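Local coordinates for protein putative Glycosidase (Bacteroides thetaiotaomicron, PDB 3R67) that is a putative glycosidase, probably a carbohydrate-active enzyme with a five-bladed beta-propeller fold, at residues E8-A13 against D299-P304. Residues are numbered along the deposited sequence; the frame is centred on the assembly and turned at random.
Sequences EFPDWA and DRLDKP. With EDO (1,2-ethanediol), chain F.
The N-terminal tail packs here on the end of edge strand 297-300 and the loop that follows it, in what is probably a five-bladed beta-propeller, as in relatives of this clan. L301 CD2 carries most of the apolar part; CD1 also meets F9 CD1. L301 CD2 lies 3.7 Å from P10 CD and 3.8 Å from F9 CD1, with W12 CH2 and A13 CB also beside it. The F9 and L301 side chains cross at about a right angle. The F9 ring turns its far edge to the loop backbone, with CE1 3.5 Å from K303 O in the ring plane and CZ close to P304 O.

One hydrogen bond ties the segments, from W12 NE1 to D299 OD2 (2.9 Å, 161°). The acceptor lies near the indole plane, but the N-H meets the carboxylate from above its plane. A type I turn, P10 to A13, closed by A13 N to P10 O, presents the indole, whose CG takes the crowded position between N and C (chi1 58°). A13 CB lies over one indole face, offset toward the rim. Strand 282-289 backs W12 through Q286 and L288. R300 points away, its guanidinium salt-bridged to D242. R300 NH1 also donates a hydrogen bond to 1,2-ethanediol O1. D299 OD1 accepts a weak hydrogen bond from R300 N at 2.9 Å.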
ATOM      1  N   GLU A   8       8.253  12.498 -22.129  1.00 56.14           N
ATOM      2  CA  GLU A   8       6.915  13.015 -21.787  1.00 52.90           C
ATOM      3  C   GLU A   8       6.894  13.377 -20.285  1.00 47.91           C
ATOM      4  O   GLU A   8       6.207  14.312 -19.862  1.00 47.61           O
ATOM      5  CB  GLU A   8       5.852  11.968 -22.148  1.00 54.15           C
ATOM      6  CG  GLU A   8       4.412  12.442 -22.050  1.00 66.41           C
ATOM      7  CD  GLU A   8       3.415  11.373 -22.453  1.00 96.55           C
ATOM      8  OE1 GLU A   8       3.442  10.274 -21.851  1.00 92.67           O
ATOM      9  OE2 GLU A   8       2.598  11.638 -23.364  1.00 96.50           O
ATOM     10  N   PHE A   9       7.652  12.578 -19.505  1.00 36.35           N
ATOM     11  CA  PHE A   9       7.984  12.642 -18.086  1.00 31.94           C
ATOM     12  C   PHE A   9       9.510  12.614 -17.938  1.00 30.81           C
ATOM     13  O   PHE A   9      10.171  12.092 -18.844  1.00 29.63           O
ATOM     14  CB  PHE A   9       7.335  11.467 -17.315  1.00 32.52           C
ATOM     15  CG  PHE A   9       5.831  11.379 -17.231  1.00 33.10           C
ATOM     16  CD1 PHE A   9       5.146  11.961 -16.175  1.00 34.93           C
ATOM     17  CD2 PHE A   9       5.111  10.621 -18.146  1.00 35.25           C
ATOM     18  CE1 PHE A   9       3.760  11.847 -16.074  1.00 35.60           C
ATOM     19  CE2 PHE A   9       3.726  10.479 -18.028  1.00 37.48           C
ATOM     20  CZ  PHE A   9       3.059  11.102 -16.998  1.00 35.06           C
ATOM     21  N   PRO A  10      10.124  13.076 -16.826  1.00 24.60           N
ATOM     22  CA  PRO A  10      11.597  12.987 -16.725  1.00 24.57           C
ATOM     23  C   PRO A  10      12.058  11.528 -16.781  1.00 24.94           C
ATOM     24  O   PRO A  10      11.313  10.643 -16.384  1.00 23.34           O
ATOM     25  CB  PRO A  10      11.914  13.647 -15.380  1.00 26.24           C
ATOM     26  CG  PRO A  10      10.616  13.714 -14.657  1.00 29.68           C
ATOM     27  CD  PRO A  10       9.539  13.760 -15.660  1.00 25.27           C
ATOM     28  N   ASP A  11      13.251  11.273 -17.319  1.00 20.77           N
ATOM     29  CA  ASP A  11      13.764   9.925 -17.559  1.00 20.53           C
ATOM     30  C   ASP A  11      13.975   9.127 -16.248  1.00 25.55           C
ATOM     31  O   ASP A  11      14.076   7.901 -16.333  1.00 25.59           O
ATOM     32  CB  ASP A  11      15.083   9.957 -18.353  1.00 23.88           C
ATOM     33  CG  ASP A  11      16.242  10.553 -17.596  1.00 39.94           C
ATOM     34  OD1 ASP A  11      16.188  11.767 -17.284  1.00 40.84           O
ATOM     35  OD2 ASP A  11      17.196   9.805 -17.288  1.00 49.44           O
ATOM     36  N   TRP A  12      13.994   9.777 -15.051  1.00 22.22           N
ATOM     37  CA  TRP A  12      14.111   9.036 -13.774  1.00 20.63           C
ATOM     38  C   TRP A  12      12.793   8.288 -13.423  1.00 20.91           C
ATOM     39  O   TRP A  12      12.803   7.370 -12.598  1.00 18.65           O
ATOM     40  CB  TRP A  12      14.503   9.958 -12.599  1.00 19.08           C
ATOM     41  CG  TRP A  12      13.571  11.110 -12.319  1.00 19.62           C
ATOM     42  CD1 TRP A  12      13.752  12.402 -12.690  1.00 23.14           C
ATOM     43  CD2 TRP A  12      12.351  11.084 -11.558  1.00 18.89           C
ATOM     44  NE1 TRP A  12      12.739  13.187 -12.197  1.00 22.15           N
ATOM     45  CE2 TRP A  12      11.843  12.397 -11.533  1.00 22.52           C
ATOM     46  CE3 TRP A  12      11.630  10.075 -10.898  1.00 19.21           C
ATOM     47  CZ2 TRP A  12      10.635  12.726 -10.899  1.00 21.13           C
ATOM     48  CZ3 TRP A  12      10.426  10.403 -10.292  1.00 19.57           C
ATOM     49  CH2 TRP A  12       9.949  11.715 -10.281  1.00 20.02           C
ATOM     50  N   ALA A  13      11.665   8.726 -14.004  1.00 16.43           N
ATOM     51  CA  ALA A  13      10.337   8.179 -13.715  1.00 14.40           C
ATOM     52  C   ALA A  13      10.076   6.895 -14.458  1.00 18.11           C
ATOM     53  O   ALA A  13      10.487   6.730 -15.604  1.00 18.67           O
ATOM     54  CB  ALA A  13       9.267   9.197 -14.093  1.00 14.98           C
ATOM     55  N   ASP A 299      13.204  15.558  -7.241  1.00 14.64           N
ATOM     56  CA  ASP A 299      12.211  15.923  -8.235  1.00 14.00           C
ATOM     57  C   ASP A 299      10.897  15.150  -7.977  1.00 19.14           C
ATOM     58  O   ASP A 299      10.855  14.232  -7.148  1.00 18.03           O
ATOM     59  CB  ASP A 299      12.760  15.648  -9.654  1.00 16.18           C
ATOM     60  CG  ASP A 299      12.022  16.354 -10.777  1.00 26.06           C
ATOM     61  OD1 ASP A 299      11.254  17.315 -10.482  1.00 25.18           O
ATOM     62  OD2 ASP A 299      12.258  15.998 -11.950  1.00 33.80           O
ATOM     63  N   ARG A 300       9.820  15.564  -8.663  1.00 15.17           N
ATOM     64  CA  ARG A 300       8.466  15.064  -8.496  1.00 13.65           C
ATOM     65  C   ARG A 300       7.661  15.305  -9.769  1.00 16.19           C
ATOM     66  O   ARG A 300       7.907  16.288 -10.464  1.00 16.88           O
ATOM     67  CB  ARG A 300       7.866  15.809  -7.293  1.00 13.08           C
ATOM     68  CG  ARG A 300       6.493  15.414  -6.819  1.00 16.65           C
ATOM     69  CD  ARG A 300       6.277  16.255  -5.589  1.00 15.77           C
ATOM     70  NE  ARG A 300       4.958  16.090  -4.995  1.00 12.14           N
ATOM     71  CZ  ARG A 300       4.523  16.822  -3.989  1.00 23.98           C
ATOM     72  NH1 ARG A 300       5.283  17.789  -3.486  1.00  8.83           N
ATOM     73  NH2 ARG A 300       3.304  16.627  -3.500  1.00 15.41           N
ATOM     74  N   LEU A 301       6.734  14.396 -10.100  1.00 12.77           N
ATOM     75  CA  LEU A 301       5.893  14.537 -11.291  1.00 11.34           C
ATOM     76  C   LEU A 301       4.812  15.574 -11.031  1.00 15.41           C
ATOM     77  O   LEU A 301       4.210  15.563  -9.959  1.00 15.28           O
ATOM     78  CB  LEU A 301       5.269  13.194 -11.704  1.00 10.41           C
ATOM     79  CG  LEU A 301       6.196  11.990 -12.048  1.00 14.11           C
ATOM     80  CD1 LEU A 301       5.355  10.815 -12.579  1.00 12.27           C
ATOM     81  CD2 LEU A 301       7.274  12.353 -13.099  1.00 15.03           C
ATOM     82  N   ASP A 302       4.572  16.477 -11.993  1.00 13.63           N
ATOM     83  CA  ASP A 302       3.559  17.535 -11.874  1.00 13.74           C
ATOM     84  C   ASP A 302       2.208  17.051 -12.447  1.00 19.79           C
ATOM     85  O   ASP A 302       1.160  17.663 -12.204  1.00 18.98           O
ATOM     86  CB  ASP A 302       4.043  18.815 -12.569  1.00 14.92           C
ATOM     87  CG  ASP A 302       5.219  19.452 -11.822  1.00 25.99           C
ATOM     88  OD1 ASP A 302       5.439  19.097 -10.631  1.00 24.77           O
ATOM     89  OD2 ASP A 302       5.907  20.322 -12.415  1.00 36.14           O
ATOM     90  N   LYS A 303       2.250  15.913 -13.153  1.00 17.50           N
ATOM     91  CA  LYS A 303       1.112  15.207 -13.733  1.00 17.27           C
ATOM     92  C   LYS A 303       1.176  13.756 -13.333  1.00 19.35           C
ATOM     93  O   LYS A 303       2.276  13.210 -13.213  1.00 18.89           O
ATOM     94  CB  LYS A 303       1.054  15.347 -15.271  1.00 20.53           C
ATOM     95  CG  LYS A 303       0.544  16.680 -15.761  1.00 35.62           C
ATOM     96  CD  LYS A 303       0.431  16.697 -17.277  1.00 46.17           C
ATOM     97  CE  LYS A 303      -0.638  17.647 -17.790  1.00 52.66           C
ATOM     98  NZ  LYS A 303      -0.409  19.051 -17.375  1.00 60.52           N
ATOM     99  N   PRO A 304       0.024  13.100 -13.104  1.00 15.72           N
ATOM    100  CA  PRO A 304       0.073  11.681 -12.701  1.00 15.01           C
ATOM    101  C   PRO A 304       0.556  10.764 -13.835  1.00 17.28           C
ATOM    102  O   PRO A 304       0.298  11.075 -15.000  1.00 16.88           O
ATOM    103  CB  PRO A 304      -1.373  11.368 -12.330  1.00 16.62           C
ATOM    104  CG  PRO A 304      -2.194  12.387 -13.048  1.00 21.75           C
ATOM    105  CD  PRO A 304      -1.363  13.610 -13.152  1.00 17.87           C
TER
HETATM  106  C1  EDO F 383       6.766  19.133  -0.707  1.00 30.15           C
HETATM  107  O1  EDO F 383       5.565  19.706  -1.267  1.00 30.31           O
HETATM  108  C2  EDO F 383       7.446  19.995   0.359  1.00 28.69           C
HETATM  109  O2  EDO F 383       6.610  20.165   1.520  1.00 35.23           O